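Local structure of pili retraction protein PilT (Thermus thermophilus, 5FL3) at residues 161-166 / 207-212. The protein probably binds and hydrolyses ATP as a motor ATPase of the secretion-ATPase (GSP E) family that retracts pili. Numbering follows the deposited sequence.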
ATOM      1  N   TYR A 161     -21.161   2.689  -4.933  1.00 45.08           N
ATOM      2  CA  TYR A 161     -21.195   3.192  -6.306  1.00 40.08           C
ATOM      3  C   TYR A 161     -21.255   2.069  -7.338  1.00 39.71           C
ATOM      4  O   TYR A 161     -20.693   1.004  -7.134  1.00 42.30           O
ATOM      5  CB  TYR A 161     -19.974   4.062  -6.592  1.00 38.83           C
ATOM      6  CG  TYR A 161     -19.834   5.290  -5.722  1.00 43.43           C
ATOM      7  CD1 TYR A 161     -20.465   6.478  -6.056  1.00 47.70           C
ATOM      8  CD2 TYR A 161     -19.039   5.273  -4.584  1.00 43.90           C
ATOM      9  CE1 TYR A 161     -20.321   7.610  -5.270  1.00 47.79           C
ATOM     10  CE2 TYR A 161     -18.887   6.393  -3.798  1.00 45.35           C
ATOM     11  CZ  TYR A 161     -19.533   7.563  -4.144  1.00 50.26           C
ATOM     12  OH  TYR A 161     -19.386   8.687  -3.357  1.00 53.09           O
ATOM     13  N   ALA A 162     -21.939   2.304  -8.449  1.00 41.84           N
ATOM     14  CA  ALA A 162     -21.998   1.304  -9.515  1.00 43.70           C
ATOM     15  C   ALA A 162     -20.972   1.644 -10.602  1.00 40.46           C
ATOM     16  O   ALA A 162     -21.269   2.349 -11.561  1.00 39.78           O
ATOM     17  CB  ALA A 162     -23.396   1.217 -10.096  1.00 40.41           C
ATOM     18  N   LYS A 163     -19.761   1.133 -10.430  1.00 37.78           N
ATOM     19  CA  LYS A 163     -18.654   1.509 -11.280  1.00 36.00           C
ATOM     20  C   LYS A 163     -17.848   0.322 -11.774  1.00 38.09           C
ATOM     21  O   LYS A 163     -17.918  -0.790 -11.234  1.00 36.00           O
ATOM     22  CB  LYS A 163     -17.743   2.482 -10.528  1.00 39.81           C
ATOM     23  CG  LYS A 163     -18.300   3.892 -10.514  1.00 40.24           C
ATOM     24  CD  LYS A 163     -17.668   4.733  -9.444  1.00 41.29           C
ATOM     25  CE  LYS A 163     -18.350   6.103  -9.373  1.00 39.01           C
ATOM     26  NZ  LYS A 163     -17.899   7.026 -10.459  1.00 48.35           N
ATOM     27  N   ASN A 164     -17.085   0.557 -12.828  1.00 34.17           N
ATOM     28  CA  ASN A 164     -16.140  -0.444 -13.254  1.00 32.98           C
ATOM     29  C   ASN A 164     -14.734  -0.099 -12.720  1.00 33.09           C
ATOM     30  O   ASN A 164     -14.115   0.886 -13.122  1.00 36.65           O
ATOM     31  CB  ASN A 164     -16.156  -0.555 -14.766  1.00 30.77           C
ATOM     32  CG  ASN A 164     -15.327  -1.695 -15.254  1.00 36.81           C
ATOM     33  OD1 ASN A 164     -15.278  -2.759 -14.615  1.00 36.79           O
ATOM     34  ND2 ASN A 164     -14.646  -1.492 -16.383  1.00 31.95           N
ATOM     35  N   ILE A 165     -14.250  -0.909 -11.794  1.00 31.09           N
ATOM     36  CA  ILE A 165     -12.975  -0.680 -11.123  1.00 31.62           C
ATOM     37  C   ILE A 165     -11.946  -1.675 -11.603  1.00 32.56           C
ATOM     38  O   ILE A 165     -12.131  -2.883 -11.426  1.00 28.40           O
ATOM     39  CB  ILE A 165     -13.093  -0.836  -9.610  1.00 29.04           C
ATOM     40  CG1 ILE A 165     -14.115   0.154  -9.020  1.00 33.54           C
ATOM     41  CG2 ILE A 165     -11.754  -0.688  -8.983  1.00 26.57           C
ATOM     42  CD1 ILE A 165     -14.503  -0.196  -7.565  1.00 29.71           C
ATOM     43  N   ILE A 166     -10.870  -1.170 -12.206  1.00 31.14           N
ATOM     44  CA  ILE A 166      -9.815  -2.022 -12.748  1.00 29.77           C
ATOM     45  C   ILE A 166      -8.508  -1.766 -12.014  1.00 31.69           C
ATOM     46  O   ILE A 166      -7.981  -0.650 -12.015  1.00 32.86           O
ATOM     47  CB  ILE A 166      -9.621  -1.784 -14.254  1.00 32.15           C
ATOM     48  CG1 ILE A 166     -10.977  -1.890 -14.975  1.00 32.82           C
ATOM     49  CG2 ILE A 166      -8.585  -2.754 -14.836  1.00 26.35           C
ATOM     50  CD1 ILE A 166     -10.895  -1.621 -16.470  1.00 32.21           C
ATOM     51  N   PRO A 207     -13.319   1.791 -18.039  1.00 33.34           N
ATOM     52  CA  PRO A 207     -13.252   1.857 -16.585  1.00 34.30           C
ATOM     53  C   PRO A 207     -13.799   3.175 -16.027  1.00 34.18           C
ATOM     54  O   PRO A 207     -13.759   4.175 -16.717  1.00 32.46           O
ATOM     55  CB  PRO A 207     -11.750   1.754 -16.332  1.00 31.26           C
ATOM     56  CG  PRO A 207     -11.180   2.536 -17.442  1.00 31.74           C
ATOM     57  CD  PRO A 207     -12.059   2.269 -18.644  1.00 32.14           C
ATOM     58  N   ASP A 208     -14.282   3.174 -14.790  1.00 36.10           N
ATOM     59  CA  ASP A 208     -14.485   4.428 -14.055  1.00 37.25           C
ATOM     60  C   ASP A 208     -13.309   4.689 -13.115  1.00 39.61           C
ATOM     61  O   ASP A 208     -12.879   5.839 -12.931  1.00 34.18           O
ATOM     62  CB  ASP A 208     -15.777   4.402 -13.240  1.00 36.56           C
ATOM     63  CG  ASP A 208     -16.989   4.099 -14.085  1.00 36.70           C
ATOM     64  OD1 ASP A 208     -17.399   4.994 -14.860  1.00 44.16           O
ATOM     65  OD2 ASP A 208     -17.517   2.969 -13.973  1.00 35.06           O
ATOM     66  N   VAL A 209     -12.812   3.611 -12.503  1.00 36.35           N
ATOM     67  CA  VAL A 209     -11.747   3.714 -11.521  1.00 33.62           C
ATOM     68  C   VAL A 209     -10.626   2.802 -11.930  1.00 36.27           C
ATOM     69  O   VAL A 209     -10.858   1.613 -12.194  1.00 37.07           O
ATOM     70  CB  VAL A 209     -12.224   3.339 -10.098  1.00 36.80           C
ATOM     71  CG1 VAL A 209     -11.112   3.595  -9.082  1.00 26.76           C
ATOM     72  CG2 VAL A 209     -13.485   4.130  -9.736  1.00 30.05           C
ATOM     73  N   ILE A 210      -9.418   3.361 -12.010  1.00 32.73           N
ATOM     74  CA  ILE A 210      -8.235   2.559 -12.277  1.00 32.50           C
ATOM     75  C   ILE A 210      -7.233   2.653 -11.122  1.00 30.89           C
ATOM     76  O   ILE A 210      -6.816   3.731 -10.713  1.00 30.00           O
ATOM     77  CB  ILE A 210      -7.531   2.979 -13.589  1.00 35.10           C
ATOM     78  CG1 ILE A 210      -8.513   2.984 -14.763  1.00 34.86           C
ATOM     79  CG2 ILE A 210      -6.308   2.074 -13.867  1.00 27.57           C
ATOM     80  CD1 ILE A 210      -7.922   3.573 -16.043  1.00 37.21           C
ATOM     81  N   MET A 211      -6.851   1.503 -10.595  1.00 34.82           N
ATOM     82  CA  MET A 211      -5.829   1.465  -9.568  1.00 34.19           C
ATOM     83  C   MET A 211      -4.565   0.848 -10.138  1.00 34.05           C
ATOM     84  O   MET A 211      -4.578  -0.281 -10.618  1.00 34.08           O
ATOM     85  CB  MET A 211      -6.315   0.686  -8.349  1.00 32.37           C
ATOM     86  CG  MET A 211      -5.447   0.887  -7.127  1.00 37.82           C
ATOM     87  SD  MET A 211      -4.192  -0.384  -6.928  1.00 36.59           S
ATOM     88  CE  MET A 211      -5.143  -1.596  -6.015  1.00 36.24           C
ATOM     89  N   VAL A 212      -3.489   1.622 -10.119  1.00 33.52           N
ATOM     90  CA  VAL A 212      -2.175   1.166 -10.528  1.00 34.64           C
ATOM     91  C   VAL A 212      -1.326   1.018  -9.284  1.00 36.32           C
ATOM     92  O   VAL A 212      -0.940   2.031  -8.704  1.00 34.25           O
ATOM     93  CB  VAL A 212      -1.486   2.169 -11.460  1.00 34.73           C
ATOM     94  CG1 VAL A 212      -0.367   1.491 -12.218  1.00 30.31           C
ATOM     95  CG2 VAL A 212      -2.487   2.803 -12.396  1.00 31.34           C
TER
HETATM   96  O   HOH W   1     -14.909   7.665 -11.763  1.00 39.62           O
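P207 lies just ahead of the pairing, its ring set against I166: CB meets the CD1 methyl of the isoleucine at 3.5 Å. Proline, compact and without an N-H to satisfy, suits the loop just before strand 209-212; N164 ND2 passes P207 CA to hydrogen-bond D206 O.

D208, just before the strand, lends a side-chain oxygen as acceptor: OD2 takes the N-H of N164 on its anti lone pair (2.7 Å, nearly straight at 170°). Its CB already heads toward segment 161-166, and chi1 (-56°) keeps CG beside the backbone N. D208 N (2.8 Å) and V209 N both donate to N164 O, so two bonds grip this one carbonyl. The aliphatic part of K163 crosses the aspartate at about a right angle, CG resting on CB, while a water accepts weakly from K163 NZ and donates to D208 O.

From V209 onward the pairing is regular and parallel: V209 O accepts from I166 N at 2.8 Å. The beta-branched V209 lies alongside I165, CB to CG1 3.9 Å, on the face where I165 packs on I157 of helix 146-160. I210, on the other face with I166, meets A202 of helix 195-202. M211 N closes the bonding on I166 O (2.8 Å), and its flexible side chain lies against L150 and I154 of the helix that follows the P-loop.

The carboxylate thus carries hydrogen bonding one step beyond the backbone pairs and, with doubly held N164 O, sets the register of these parallel strands in the P-loop NTPase core, apolar side chains packing both faces against helices.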